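Local coordinates for effector protein Lem4 (lpg1101) (Legionella pneumophila subsp. pneumophila, PDB 6CGK), which acts as a membrane-associated protein tyrosine phosphatase injected into host cells, this chain being its haloacid dehalogenase (HAD) domain in an inactivated form, at residues Val91-Asn96 and Lys134-His139; Glu43-Lys48 and Ile101-Glu106; Asn114-Pro119 and Glu140-Cys145; Asn82-Gln87 and Glu190-Ile195; Gln79-Asn82 and Gln87-Ile90. The protein carries 1 engineered substitution. All coordinates share one frame; numbering follows the deposited sequence.

Contact 1. Residues Val91-Asn96 and Lys134-His139; sequences VIISRN and KAVVSH. With PO4 (phosphate ion), chain B.
Val91 lays a methyl on the flat of the His139 ring, a CH-pi contact between strand 89-93 and helix 132-140. CG2 of Val91 is 4.0 Å from the His139 ring centroid and 23° off its normal, displaced toward the rim so that NE2 of His139 is the nearest ring atom, 3.7 Å from CG2. The two side chains reach out from opposite directions; with CG anti to the backbone N (chi1 -165°), His139 carries its ring to the sheet, where Tyr118 hydrogen-bonds ND1. Two residues along the strand, Ile93 makes the next contact with both branches: CD1 comes 3.6 Å from CG2 of Val136, the two side chains crossing at about a right angle, while CG2 rests 3.9 Å from CB of Ala135.

Past the strand the chain turns into the phosphate site. OG of Ser94 makes a short 2.5 Å hydrogen bond to O1 of the phosphate and accepts from N of Asn96 at 2.9 Å, an ST turn. N of Arg95 gives O2 of the phosphate a nearly straight bond of 2.8 Å. Phe24 N, Asp25 N and Lys132 NZ complete the grip, as expected of a HAD active site, in which a serine or threonine after the second strand holds phosphate.

The short axes of strand and helix run nearly antiparallel, at 152°. Strand 89-93 lies between 19-23 and 116-118 in the parallel sheet, and Met163 of helix 157-169 packs against Ile93 and Val136 beside this interface.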
# COMPACT_ATOMS: atom_id res chain seq x y z
N VAL A 91 -1.44 4.31 -2.62
CA VAL A 91 -0.01 4.22 -2.92
C VAL A 91 0.58 3.19 -1.97
O VAL A 91 0.49 3.35 -0.74
CB VAL A 91 0.72 5.57 -2.75
CG1 VAL A 91 2.20 5.40 -3.05
CG2 VAL A 91 0.13 6.65 -3.63
N ILE A 92 1.18 2.13 -2.51
CA ILE A 92 1.86 1.12 -1.69
C ILE A 92 3.36 1.42 -1.69
O ILE A 92 3.97 1.60 -2.76
CB ILE A 92 1.58 -0.31 -2.18
CG1 ILE A 92 0.10 -0.64 -1.97
CG2 ILE A 92 2.52 -1.28 -1.45
CD1 ILE A 92 -0.34 -2.05 -2.50
N ILE A 93 3.95 1.57 -0.50
CA ILE A 93 5.37 1.87 -0.40
C ILE A 93 6.01 0.72 0.37
O ILE A 93 5.64 0.45 1.52
CB ILE A 93 5.67 3.22 0.29
CG1 ILE A 93 4.94 4.35 -0.44
CG2 ILE A 93 7.18 3.47 0.31
CD1 ILE A 93 5.27 5.75 0.16
N SER A 94 6.97 0.04 -0.25
CA SER A 94 7.41 -1.22 0.33
C SER A 94 8.85 -1.50 -0.05
O SER A 94 9.27 -1.21 -1.18
CB SER A 94 6.51 -2.38 -0.15
OG SER A 94 7.01 -3.64 0.28
N ARG A 95 9.60 -2.14 0.87
CA ARG A 95 10.92 -2.66 0.53
C ARG A 95 10.86 -4.04 -0.14
O ARG A 95 11.94 -4.60 -0.42
CB ARG A 95 11.82 -2.81 1.77
CG ARG A 95 11.88 -1.65 2.70
CD ARG A 95 12.96 -1.88 3.74
NE ARG A 95 13.04 -0.74 4.65
CZ ARG A 95 12.31 -0.60 5.76
NH1 ARG A 95 11.43 -1.54 6.09
NH2 ARG A 95 12.46 0.47 6.52
N ASN A 96 9.67 -4.57 -0.38
CA ASN A 96 9.55 -5.85 -1.05
C ASN A 96 9.54 -5.64 -2.57
O ASN A 96 9.55 -4.52 -3.08
CB ASN A 96 8.29 -6.57 -0.56
CG ASN A 96 8.43 -8.08 -0.61
OD1 ASN A 96 9.04 -8.62 -1.52
ND2 ASN A 96 7.91 -8.76 0.41
N LYS A 134 11.80 9.56 1.25
CA LYS A 134 11.97 10.12 -0.09
C LYS A 134 10.83 9.72 -1.03
O LYS A 134 10.48 10.49 -1.93
CB LYS A 134 13.30 9.68 -0.67
CG LYS A 134 13.62 10.25 -2.02
CD LYS A 134 15.09 10.04 -2.33
CE LYS A 134 16.00 10.78 -1.35
NZ LYS A 134 17.43 10.45 -1.59
N ALA A 135 10.28 8.51 -0.86
CA ALA A 135 9.15 8.07 -1.70
C ALA A 135 7.95 8.99 -1.52
O ALA A 135 7.31 9.40 -2.51
CB ALA A 135 8.76 6.62 -1.34
N VAL A 136 7.62 9.32 -0.27
CA VAL A 136 6.50 10.22 -0.02
C VAL A 136 6.80 11.62 -0.54
O VAL A 136 5.93 12.26 -1.14
CB VAL A 136 6.13 10.25 1.48
CG1 VAL A 136 5.16 11.42 1.76
CG2 VAL A 136 5.52 8.89 1.91
N VAL A 137 8.01 12.12 -0.29
CA VAL A 137 8.35 13.46 -0.77
C VAL A 137 8.22 13.52 -2.28
O VAL A 137 7.61 14.44 -2.84
CB VAL A 137 9.75 13.87 -0.30
CG1 VAL A 137 10.18 15.15 -1.01
CG2 VAL A 137 9.75 14.06 1.22
N SER A 138 8.77 12.51 -2.97
CA SER A 138 8.69 12.48 -4.43
C SER A 138 7.25 12.41 -4.90
O SER A 138 6.87 13.07 -5.88
CB SER A 138 9.47 11.29 -4.99
OG SER A 138 10.86 11.46 -4.75
N HIS A 139 6.43 11.59 -4.24
CA HIS A 139 5.04 11.49 -4.67
C HIS A 139 4.31 12.80 -4.47
O HIS A 139 3.57 13.25 -5.36
CB HIS A 139 4.30 10.38 -3.94
CG HIS A 139 3.02 10.02 -4.62
ND1 HIS A 139 2.99 9.31 -5.80
CD2 HIS A 139 1.75 10.39 -4.37
CE1 HIS A 139 1.74 9.20 -6.22
NE2 HIS A 139 0.97 9.85 -5.37
P PO4 B . 7.64 -3.54 3.69
O1 PO4 B . 6.47 -3.68 2.74
O2 PO4 B . 8.47 -2.27 3.47
O3 PO4 B . 8.53 -4.75 3.47
O4 PO4 B . 7.16 -3.62 5.13

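Contact 2. Residues Glu43-Lys48 and Ile101-Glu106; sequences EALSTK and IKALLE
Leu45 straddles the methyl of Ala103 with both of its branches, CD2 3.7 Å and CD1 3.9 Å from CB of Ala103. The leucine has CG beside its own backbone N (chi1 -83°), which turns the isobutyl group toward helix 98-107, where the small alanine lets the two helices come close. Leu104, one residue on, leaves its helix at an angle to the interface and has a less usual shape: chi1 is -93°, well away from a staggered value. With chi2 near 58° as well, the end of the side chain approaches Leu45, CD1 making a loose 4.5 Å contact with CD1 of Leu45. All three side chains are buried, and the interface is wholly apolar.

Polar side chains finish the end of helix 40-46 instead. OG of Ser46 turns back to O of Glu43 at 2.7 Å, tilted from the carbonyl plane; the backbone N of Ser46 approaches that oxygen from the same face. The chain of Lys48 is folded at CB-CG and again near its tip, curling over the helix end until NZ gives a 3.0 Å hydrogen bond to O of Ala44.

Tyr100 and Phe107 of helix 98-107 also pack on Leu45, Asn99 ND2 binds the carbonyl of Ser46, and Arg54 of helix 51-55 joins Glu106 in a salt bridge. Helix 40-46 lies between strands 19-23 and 89-93 in sequence, consistent with a HAD cap insertion; this contact docks it on core helix 98-107, with the side chain of Leu104 about 6 Å from that of the magnesium ligand Asp25.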
# COMPACT_ATOMS: atom_id res chain seq x y z
N GLU A 43 11.43 -14.65 -3.01
CA GLU A 43 12.51 -14.63 -3.98
C GLU A 43 12.05 -15.20 -5.33
O GLU A 43 12.40 -14.67 -6.39
CB GLU A 43 13.71 -15.40 -3.43
CG GLU A 43 14.73 -15.66 -4.47
CD GLU A 43 15.60 -14.44 -4.75
OE1 GLU A 43 16.27 -14.47 -5.81
OE2 GLU A 43 15.60 -13.46 -3.94
N ALA A 44 11.29 -16.30 -5.31
CA ALA A 44 10.83 -16.89 -6.56
C ALA A 44 9.91 -15.93 -7.33
O ALA A 44 10.03 -15.79 -8.55
CB ALA A 44 10.08 -18.20 -6.27
N LEU A 45 8.99 -15.28 -6.63
CA LEU A 45 8.06 -14.37 -7.33
C LEU A 45 8.74 -13.09 -7.82
O LEU A 45 8.23 -12.43 -8.74
CB LEU A 45 6.87 -14.01 -6.44
CG LEU A 45 5.77 -15.08 -6.45
CD1 LEU A 45 4.83 -15.00 -5.25
CD2 LEU A 45 4.97 -15.00 -7.75
N SER A 46 9.89 -12.75 -7.26
CA SER A 46 10.46 -11.43 -7.53
C SER A 46 10.67 -11.19 -9.03
O SER A 46 10.56 -10.06 -9.52
CB SER A 46 11.80 -11.28 -6.78
OG SER A 46 12.81 -12.19 -7.25
N THR A 47 11.03 -12.24 -9.77
CA THR A 47 11.36 -12.10 -11.18
C THR A 47 10.18 -12.44 -12.10
O THR A 47 10.37 -12.56 -13.31
CB THR A 47 12.56 -12.98 -11.52
OG1 THR A 47 12.32 -14.33 -11.11
CG2 THR A 47 13.78 -12.51 -10.77
N LYS A 48 8.99 -12.64 -11.54
CA LYS A 48 7.84 -13.09 -12.34
C LYS A 48 7.07 -11.85 -12.82
O LYS A 48 6.21 -11.30 -12.12
CB LYS A 48 6.96 -14.03 -11.54
CG LYS A 48 7.71 -15.36 -11.08
CD LYS A 48 8.43 -16.02 -12.23
CE LYS A 48 9.15 -17.31 -11.78
NZ LYS A 48 10.53 -17.01 -11.22
N ILE A 101 4.43 -8.15 -4.66
CA ILE A 101 3.25 -7.37 -4.30
C ILE A 101 2.14 -7.59 -5.32
O ILE A 101 1.00 -7.88 -4.95
CB ILE A 101 3.62 -5.89 -4.15
CG1 ILE A 101 4.60 -5.76 -2.98
CG2 ILE A 101 2.31 -5.04 -4.02
CD1 ILE A 101 5.28 -4.33 -2.86
N LYS A 102 2.45 -7.46 -6.62
CA LYS A 102 1.41 -7.69 -7.64
C LYS A 102 0.85 -9.09 -7.56
O LYS A 102 -0.35 -9.30 -7.73
CB LYS A 102 1.96 -7.44 -9.05
CG LYS A 102 2.28 -5.96 -9.33
CD LYS A 102 2.78 -5.77 -10.75
CE LYS A 102 2.94 -4.31 -11.12
NZ LYS A 102 3.53 -4.22 -12.49
N ALA A 103 1.73 -10.09 -7.34
CA ALA A 103 1.26 -11.46 -7.26
C ALA A 103 0.24 -11.63 -6.15
O ALA A 103 -0.80 -12.27 -6.33
CB ALA A 103 2.46 -12.41 -7.05
N LEU A 104 0.55 -11.12 -4.95
CA LEU A 104 -0.38 -11.34 -3.84
C LEU A 104 -1.71 -10.61 -4.09
O LEU A 104 -2.78 -11.17 -3.83
CB LEU A 104 0.23 -10.86 -2.52
CG LEU A 104 0.94 -12.04 -1.81
CD1 LEU A 104 2.02 -12.64 -2.69
CD2 LEU A 104 1.53 -11.60 -0.48
N LEU A 105 -1.65 -9.38 -4.58
CA LEU A 105 -2.89 -8.71 -4.98
C LEU A 105 -3.68 -9.56 -5.98
O LEU A 105 -4.91 -9.73 -5.86
CB LEU A 105 -2.56 -7.34 -5.56
CG LEU A 105 -1.93 -6.37 -4.55
CD1 LEU A 105 -1.36 -5.12 -5.25
CD2 LEU A 105 -2.93 -5.98 -3.46
N GLU A 106 -3.00 -10.08 -7.00
CA GLU A 106 -3.69 -10.91 -7.99
C GLU A 106 -4.27 -12.19 -7.39
O GLU A 106 -5.38 -12.61 -7.75
CB GLU A 106 -2.75 -11.24 -9.15
CG GLU A 106 -2.49 -10.00 -10.00
CD GLU A 106 -1.21 -10.05 -10.79
OE1 GLU A 106 -0.46 -11.07 -10.69
OE2 GLU A 106 -0.93 -9.04 -11.48

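Contact 3. Residues Asn114-Pro119 and Glu140-Cys145; sequences NIIIYP and EEKPEC
Lys142 slides past the hydroxyl end of Tyr118, the two side chains pointing in opposite directions. From CB, which is directed at strand 116-118, the lysine runs out extended through CG. At CD it meets Tyr118 OH, 4.0 Å away, and CE follows at 4.2 Å from the same oxygen. Bends at chi3 (110°) and chi4 turn the chain, and the second carries NZ toward Glu144. NZ forms a salt bridge of 3.2 Å to OE2 of Glu144, reached on the syn side and 22° out of the carboxylate plane. It also gives a weak bond to a water that lies 2.7 Å from Tyr118 OH. The tyrosine hydroxyl is shared between this water and its main partner, His139 ND1. CD1 of Ile116 borders Lys142 NZ at 4.5 Å, and Ile116 additionally sets CG2 against one face of the Tyr118 ring, 3.6 Å above its plane. A type I turn from Lys142 to Cys145 brings Glu144 round to the lysine.

This surface contact joins the loop after helix 132-140 to strand 116-118, an outermost strand of the parallel sheet, beside strand 89-93.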
# COMPACT_ATOMS: atom_id res chain seq x y z
N ASN A 114 -4.91 0.80 -10.74
CA ASN A 114 -4.82 2.21 -10.34
C ASN A 114 -4.02 2.39 -9.07
O ASN A 114 -3.84 3.53 -8.63
CB ASN A 114 -6.21 2.81 -10.13
CG ASN A 114 -7.03 2.90 -11.42
OD1 ASN A 114 -8.21 2.53 -11.45
ND2 ASN A 114 -6.41 3.39 -12.48
N ILE A 115 -3.54 1.31 -8.46
CA ILE A 115 -2.69 1.43 -7.27
C ILE A 115 -1.27 1.71 -7.72
O ILE A 115 -0.73 0.99 -8.59
CB ILE A 115 -2.76 0.15 -6.42
CG1 ILE A 115 -4.19 -0.06 -5.92
CG2 ILE A 115 -1.72 0.21 -5.27
CD1 ILE A 115 -4.39 -1.42 -5.20
N ILE A 116 -0.64 2.72 -7.12
CA ILE A 116 0.76 3.03 -7.38
C ILE A 116 1.62 2.25 -6.39
O ILE A 116 1.38 2.29 -5.18
CB ILE A 116 1.01 4.54 -7.26
CG1 ILE A 116 0.21 5.28 -8.32
CG2 ILE A 116 2.52 4.82 -7.36
CD1 ILE A 116 0.58 6.72 -8.42
N ILE A 117 2.61 1.54 -6.91
CA ILE A 117 3.49 0.71 -6.09
C ILE A 117 4.90 1.28 -6.19
O ILE A 117 5.47 1.36 -7.29
CB ILE A 117 3.47 -0.76 -6.53
CG1 ILE A 117 2.07 -1.35 -6.37
CG2 ILE A 117 4.53 -1.54 -5.74
CD1 ILE A 117 1.95 -2.74 -7.03
N TYR A 118 5.46 1.66 -5.04
CA TYR A 118 6.86 2.09 -4.96
C TYR A 118 7.63 1.01 -4.24
O TYR A 118 7.56 0.91 -3.00
CB TYR A 118 7.01 3.43 -4.22
CG TYR A 118 6.43 4.59 -4.99
CD1 TYR A 118 6.86 4.90 -6.27
CD2 TYR A 118 5.45 5.37 -4.41
CE1 TYR A 118 6.31 6.03 -6.98
CE2 TYR A 118 4.93 6.49 -5.09
CZ TYR A 118 5.35 6.80 -6.36
OH TYR A 118 4.79 7.90 -7.02
N PRO A 119 8.35 0.15 -4.97
CA PRO A 119 8.90 -1.08 -4.39
C PRO A 119 10.42 -1.07 -4.28
O PRO A 119 11.05 -0.04 -4.58
CB PRO A 119 8.43 -2.14 -5.39
CG PRO A 119 8.70 -1.40 -6.73
CD PRO A 119 8.37 0.11 -6.44
N GLU A 140 4.48 13.44 -3.31
CA GLU A 140 3.78 14.71 -3.07
C GLU A 140 4.20 15.78 -4.07
O GLU A 140 3.42 16.69 -4.38
CB GLU A 140 4.04 15.19 -1.64
CG GLU A 140 3.40 14.28 -0.58
CD GLU A 140 1.86 14.25 -0.66
OE1 GLU A 140 1.23 15.25 -1.10
OE2 GLU A 140 1.28 13.21 -0.28
N GLU A 141 5.41 15.68 -4.60
CA GLU A 141 5.90 16.70 -5.52
C GLU A 141 5.41 16.50 -6.95
O GLU A 141 5.63 17.39 -7.78
CB GLU A 141 7.43 16.75 -5.47
CG GLU A 141 7.93 17.40 -4.20
CD GLU A 141 9.45 17.39 -4.08
OE1 GLU A 141 10.12 16.87 -5.00
OE2 GLU A 141 9.97 17.88 -3.06
N LYS A 142 4.74 15.40 -7.25
CA LYS A 142 4.13 15.24 -8.56
C LYS A 142 3.13 16.37 -8.80
O LYS A 142 2.43 16.78 -7.86
CB LYS A 142 3.45 13.87 -8.68
CG LYS A 142 4.43 12.70 -8.59
CD LYS A 142 3.67 11.37 -8.71
CE LYS A 142 3.97 10.68 -10.03
NZ LYS A 142 2.75 9.99 -10.53
N PRO A 143 3.04 16.90 -10.01
CA PRO A 143 2.21 18.10 -10.22
C PRO A 143 0.72 17.89 -10.01
O PRO A 143 -0.01 18.88 -9.82
CB PRO A 143 2.53 18.50 -11.67
CG PRO A 143 2.86 17.22 -12.33
CD PRO A 143 3.59 16.41 -11.28
N GLU A 144 0.23 16.66 -10.09
CA GLU A 144 -1.19 16.45 -9.87
C GLU A 144 -1.57 16.38 -8.39
O GLU A 144 -2.76 16.46 -8.06
CB GLU A 144 -1.64 15.18 -10.59
CG GLU A 144 -1.04 13.90 -10.02
CD GLU A 144 0.19 13.41 -10.76
OE1 GLU A 144 0.91 14.23 -11.35
OE2 GLU A 144 0.43 12.18 -10.75
N CYS A 145 -0.61 16.23 -7.49
CA CYS A 145 -0.92 16.06 -6.08
C CYS A 145 -1.19 17.41 -5.43
O CYS A 145 -0.43 18.36 -5.61
CB CYS A 145 0.24 15.36 -5.38
SG CYS A 145 0.30 13.66 -5.94
O HOH W 1 4.53 7.41 -9.70

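Contact 4. Residues Asn82-Gln87 and Glu190-Ile195; sequences NKLHPQ and EYFKEI
Leu84 reaches helix 188-198 through one methyl, CD1, and every contact across the interface is apolar. CD1 is 3.9 Å from CG2 of Ile195, the two side chains crossing obliquely, and 4.0 Å from CE1 of Phe192, which approaches from the opposite direction. Phe192 and Ile195, three residues apart, present one side of the helix; with its CG anti to the backbone N (chi1 -166°), Phe192 swings the ring over to the leucine. Tyr206 of helix 200-206 also touches Leu84.

Backbone bonds shape the loop that delivers it. A type I turn closes by His85 N to Asn82 O at 3.1 Å, placing Leu84 at its third position. A cis peptide bond precedes Pro86, whose CB lies 3.7 Å above the plane of the His85 ring. NE2 of that ring is hydrogen-bonded to Lys89 NZ.

Tyr191 of the same helix instead stacks on His179. The chemistry toward the loop is nonpolar: Leu84 and Ile195 are buried and no directional bond links the two segments, so their contact probably rests on shape and the exclusion of water.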
# COMPACT_ATOMS: atom_id res chain seq x y z
N ASN A 82 -10.61 0.98 -3.70
CA ASN A 82 -10.53 1.00 -5.16
C ASN A 82 -11.78 1.59 -5.78
O ASN A 82 -11.72 2.27 -6.82
CB ASN A 82 -10.34 -0.43 -5.70
CG ASN A 82 -8.88 -0.85 -5.80
OD1 ASN A 82 -7.95 -0.03 -5.80
ND2 ASN A 82 -8.67 -2.17 -5.87
N LYS A 83 -12.95 1.33 -5.19
CA LYS A 83 -14.19 1.84 -5.76
C LYS A 83 -14.30 3.36 -5.58
O LYS A 83 -15.08 3.99 -6.30
CB LYS A 83 -15.41 1.14 -5.16
CG LYS A 83 -15.50 -0.39 -5.44
CD LYS A 83 -16.58 -1.08 -4.58
CE LYS A 83 -16.80 -2.56 -4.92
NZ LYS A 83 -15.86 -3.46 -4.16
N LEU A 84 -13.54 3.95 -4.66
CA LEU A 84 -13.55 5.40 -4.49
C LEU A 84 -12.62 6.10 -5.46
O LEU A 84 -12.53 7.33 -5.42
CB LEU A 84 -13.15 5.78 -3.07
CG LEU A 84 -13.98 5.20 -1.92
CD1 LEU A 84 -13.35 5.65 -0.61
CD2 LEU A 84 -15.44 5.63 -2.03
N HIS A 85 -11.91 5.36 -6.30
CA HIS A 85 -11.06 5.99 -7.30
C HIS A 85 -11.93 6.77 -8.29
O HIS A 85 -13.00 6.28 -8.67
CB HIS A 85 -10.25 4.92 -8.03
CG HIS A 85 -9.22 5.45 -8.98
ND1 HIS A 85 -9.52 5.75 -10.30
CD2 HIS A 85 -7.90 5.71 -8.82
CE1 HIS A 85 -8.42 6.17 -10.90
NE2 HIS A 85 -7.43 6.18 -10.02
N PRO A 86 -11.51 7.96 -8.74
CA PRO A 86 -10.25 8.67 -8.49
C PRO A 86 -10.29 9.67 -7.34
O PRO A 86 -9.30 10.39 -7.16
CB PRO A 86 -10.01 9.41 -9.81
CG PRO A 86 -11.40 9.78 -10.25
CD PRO A 86 -12.31 8.64 -9.78
N GLN A 87 -11.38 9.71 -6.57
CA GLN A 87 -11.43 10.67 -5.46
C GLN A 87 -10.38 10.38 -4.40
O GLN A 87 -9.92 11.29 -3.70
CB GLN A 87 -12.83 10.70 -4.83
CG GLN A 87 -13.80 11.68 -5.48
CD GLN A 87 -14.55 11.09 -6.65
OE1 GLN A 87 -14.54 9.88 -6.87
NE2 GLN A 87 -15.23 11.94 -7.41
N GLU A 190 -12.55 0.91 10.48
CA GLU A 190 -12.50 2.26 11.04
C GLU A 190 -11.76 3.22 10.11
O GLU A 190 -12.13 4.40 10.01
CB GLU A 190 -11.84 2.24 12.41
CG GLU A 190 -12.77 1.71 13.49
CD GLU A 190 -12.12 1.68 14.86
OE1 GLU A 190 -12.27 0.66 15.58
OE2 GLU A 190 -11.45 2.68 15.22
N TYR A 191 -10.71 2.74 9.44
CA TYR A 191 -9.99 3.62 8.51
C TYR A 191 -10.85 3.96 7.30
O TYR A 191 -10.74 5.07 6.77
CB TYR A 191 -8.68 2.98 8.04
CG TYR A 191 -7.81 2.43 9.16
CD1 TYR A 191 -7.98 2.85 10.47
CD2 TYR A 191 -6.84 1.46 8.90
CE1 TYR A 191 -7.19 2.32 11.50
CE2 TYR A 191 -6.04 0.94 9.91
CZ TYR A 191 -6.23 1.37 11.21
OH TYR A 191 -5.45 0.84 12.22
N PHE A 192 -11.70 3.03 6.86
CA PHE A 192 -12.63 3.36 5.79
C PHE A 192 -13.58 4.45 6.25
O PHE A 192 -13.88 5.39 5.49
CB PHE A 192 -13.40 2.11 5.35
CG PHE A 192 -14.12 2.29 4.06
CD1 PHE A 192 -13.42 2.31 2.86
CD2 PHE A 192 -15.49 2.46 4.03
CE1 PHE A 192 -14.08 2.49 1.66
CE2 PHE A 192 -16.15 2.63 2.83
CZ PHE A 192 -15.43 2.64 1.65
N LYS A 193 -14.06 4.35 7.49
CA LYS A 193 -14.90 5.42 8.01
C LYS A 193 -14.14 6.74 8.02
O LYS A 193 -14.71 7.79 7.70
CB LYS A 193 -15.40 5.04 9.41
CG LYS A 193 -16.26 6.11 10.04
CD LYS A 193 -16.64 5.75 11.46
CE LYS A 193 -17.45 4.47 11.51
NZ LYS A 193 -18.33 4.52 12.70
N GLU A 194 -12.84 6.71 8.35
CA GLU A 194 -12.04 7.93 8.38
C GLU A 194 -11.93 8.56 6.99
O GLU A 194 -12.02 9.78 6.85
CB GLU A 194 -10.65 7.65 8.95
CG GLU A 194 -10.60 7.21 10.42
CD GLU A 194 -9.16 7.01 10.94
OE1 GLU A 194 -8.22 6.83 10.12
OE2 GLU A 194 -8.97 7.02 12.18
N ILE A 195 -11.71 7.74 5.95
CA ILE A 195 -11.71 8.28 4.59
C ILE A 195 -13.03 8.99 4.31
O ILE A 195 -13.06 10.16 3.93
CB ILE A 195 -11.45 7.17 3.56
CG1 ILE A 195 -10.04 6.61 3.72
CG2 ILE A 195 -11.65 7.72 2.16
CD1 ILE A 195 -9.83 5.32 2.92

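Contact 5. Residues Gln79-Asn82 and Gln87-Ile90; sequences QDVN and QVKI
Val81 sets CG1 between Val88 and Ile90. CG1 of Val81 lies 3.6 Å from CG1 of Ile90 and 3.7 Å from its CD1, and 4.0 Å from CG1 of Val88. Holding that methyl anti to the backbone N (chi1 175°) is what aims it at both. CD1 of Ile90 is also met by OD1 of Asn82 at 3.6 Å; the asparagine comes in at about a right angle, and its amide is placed by a hydrogen bond from ND2 to the carbonyl of Asp111.

Polar backbone atoms are linked at a distance. One water donates to O of Val81 and to O of Val88, 2.7 Å from each, joining helix 72-82 to the segment leading into strand 89-93 without a direct bond. Farther out, Phe192 and Ile195 of helix 188-198 pack on Val81, while Val20 and Leu22 of strand 19-23 flank Val88 and Ile90.

Helix 72-82 thus leads through a short loop into a strand parallel to 19-23. This is the returning half of a beta-alpha-beta crossover, the unit from which the Rossmann-like HAD core is built.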
# COMPACT_ATOMS: atom_id res chain seq x y z
N GLN A 79 -10.31 -3.39 -1.77
CA GLN A 79 -11.39 -3.48 -2.74
C GLN A 79 -12.37 -2.34 -2.57
O GLN A 79 -12.86 -1.79 -3.56
CB GLN A 79 -12.07 -4.83 -2.62
CG GLN A 79 -11.20 -5.97 -3.10
CD GLN A 79 -11.91 -7.30 -3.10
OE1 GLN A 79 -11.63 -8.14 -3.95
NE2 GLN A 79 -12.80 -7.51 -2.14
N ASP A 80 -12.68 -1.96 -1.32
CA ASP A 80 -13.61 -0.86 -1.09
C ASP A 80 -13.01 0.47 -1.53
O ASP A 80 -13.71 1.29 -2.15
CB ASP A 80 -14.00 -0.76 0.39
CG ASP A 80 -14.95 -1.87 0.83
OD1 ASP A 80 -15.65 -2.50 -0.01
OD2 ASP A 80 -15.00 -2.10 2.06
N VAL A 81 -11.75 0.72 -1.19
CA VAL A 81 -11.14 2.01 -1.52
C VAL A 81 -10.90 2.11 -3.02
O VAL A 81 -10.98 3.20 -3.60
CB VAL A 81 -9.83 2.22 -0.72
CG1 VAL A 81 -9.13 3.52 -1.17
CG2 VAL A 81 -10.12 2.30 0.77
N ASN A 82 -10.61 0.98 -3.70
CA ASN A 82 -10.53 1.00 -5.16
C ASN A 82 -11.78 1.59 -5.78
O ASN A 82 -11.72 2.27 -6.82
CB ASN A 82 -10.34 -0.43 -5.70
CG ASN A 82 -8.88 -0.85 -5.80
OD1 ASN A 82 -7.95 -0.03 -5.80
ND2 ASN A 82 -8.67 -2.17 -5.87
N GLN A 87 -11.38 9.71 -6.57
CA GLN A 87 -11.43 10.67 -5.46
C GLN A 87 -10.38 10.38 -4.40
O GLN A 87 -9.92 11.29 -3.70
CB GLN A 87 -12.83 10.70 -4.83
CG GLN A 87 -13.80 11.68 -5.48
CD GLN A 87 -14.55 11.09 -6.65
OE1 GLN A 87 -14.54 9.88 -6.87
NE2 GLN A 87 -15.23 11.94 -7.41
N VAL A 88 -9.98 9.11 -4.27
CA VAL A 88 -8.95 8.67 -3.33
C VAL A 88 -7.99 7.78 -4.10
O VAL A 88 -8.43 6.94 -4.88
CB VAL A 88 -9.56 7.91 -2.14
CG1 VAL A 88 -8.47 7.48 -1.15
CG2 VAL A 88 -10.65 8.76 -1.49
N LYS A 89 -6.69 7.99 -3.92
CA LYS A 89 -5.68 7.17 -4.57
C LYS A 89 -4.96 6.34 -3.52
O LYS A 89 -4.77 6.79 -2.38
CB LYS A 89 -4.65 8.03 -5.33
CG LYS A 89 -5.18 8.67 -6.61
CD LYS A 89 -4.83 7.82 -7.82
CE LYS A 89 -5.28 8.48 -9.12
NZ LYS A 89 -4.99 7.60 -10.30
N ILE A 90 -4.56 5.14 -3.91
CA ILE A 90 -3.82 4.22 -3.06
C ILE A 90 -2.38 4.15 -3.54
O ILE A 90 -2.14 3.96 -4.74
CB ILE A 90 -4.42 2.79 -3.09
CG1 ILE A 90 -5.90 2.84 -2.72
CG2 ILE A 90 -3.58 1.84 -2.18
CD1 ILE A 90 -6.58 1.41 -2.79
O HOH W 2 -8.80 4.24 -4.75

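From the N terminus, contact 2 opens first, at 43-48. Inside its loop contact 5 closes at once, joining helix 72-82 to strand 89-93. Contact 4 shares Asn82 and Gln87 with contact 5 and stays open longest, until helix 188-198. Contact 1 opens on the rest of strand 89-93, so it crosses contact 2, which closes at 101-106. Contact 3 opens at strand 116-118 and crosses contact 1. Contacts 1 and 3 both nest within contact 4, which also crosses contact 2. Contacts 1 and 5 set helices on strand 89-93, contact 3 a loop on the outermost strand 116-118, while contact 2 joins the presumed cap helix to helix 98-107 and contact 4 a loop to helix 188-198.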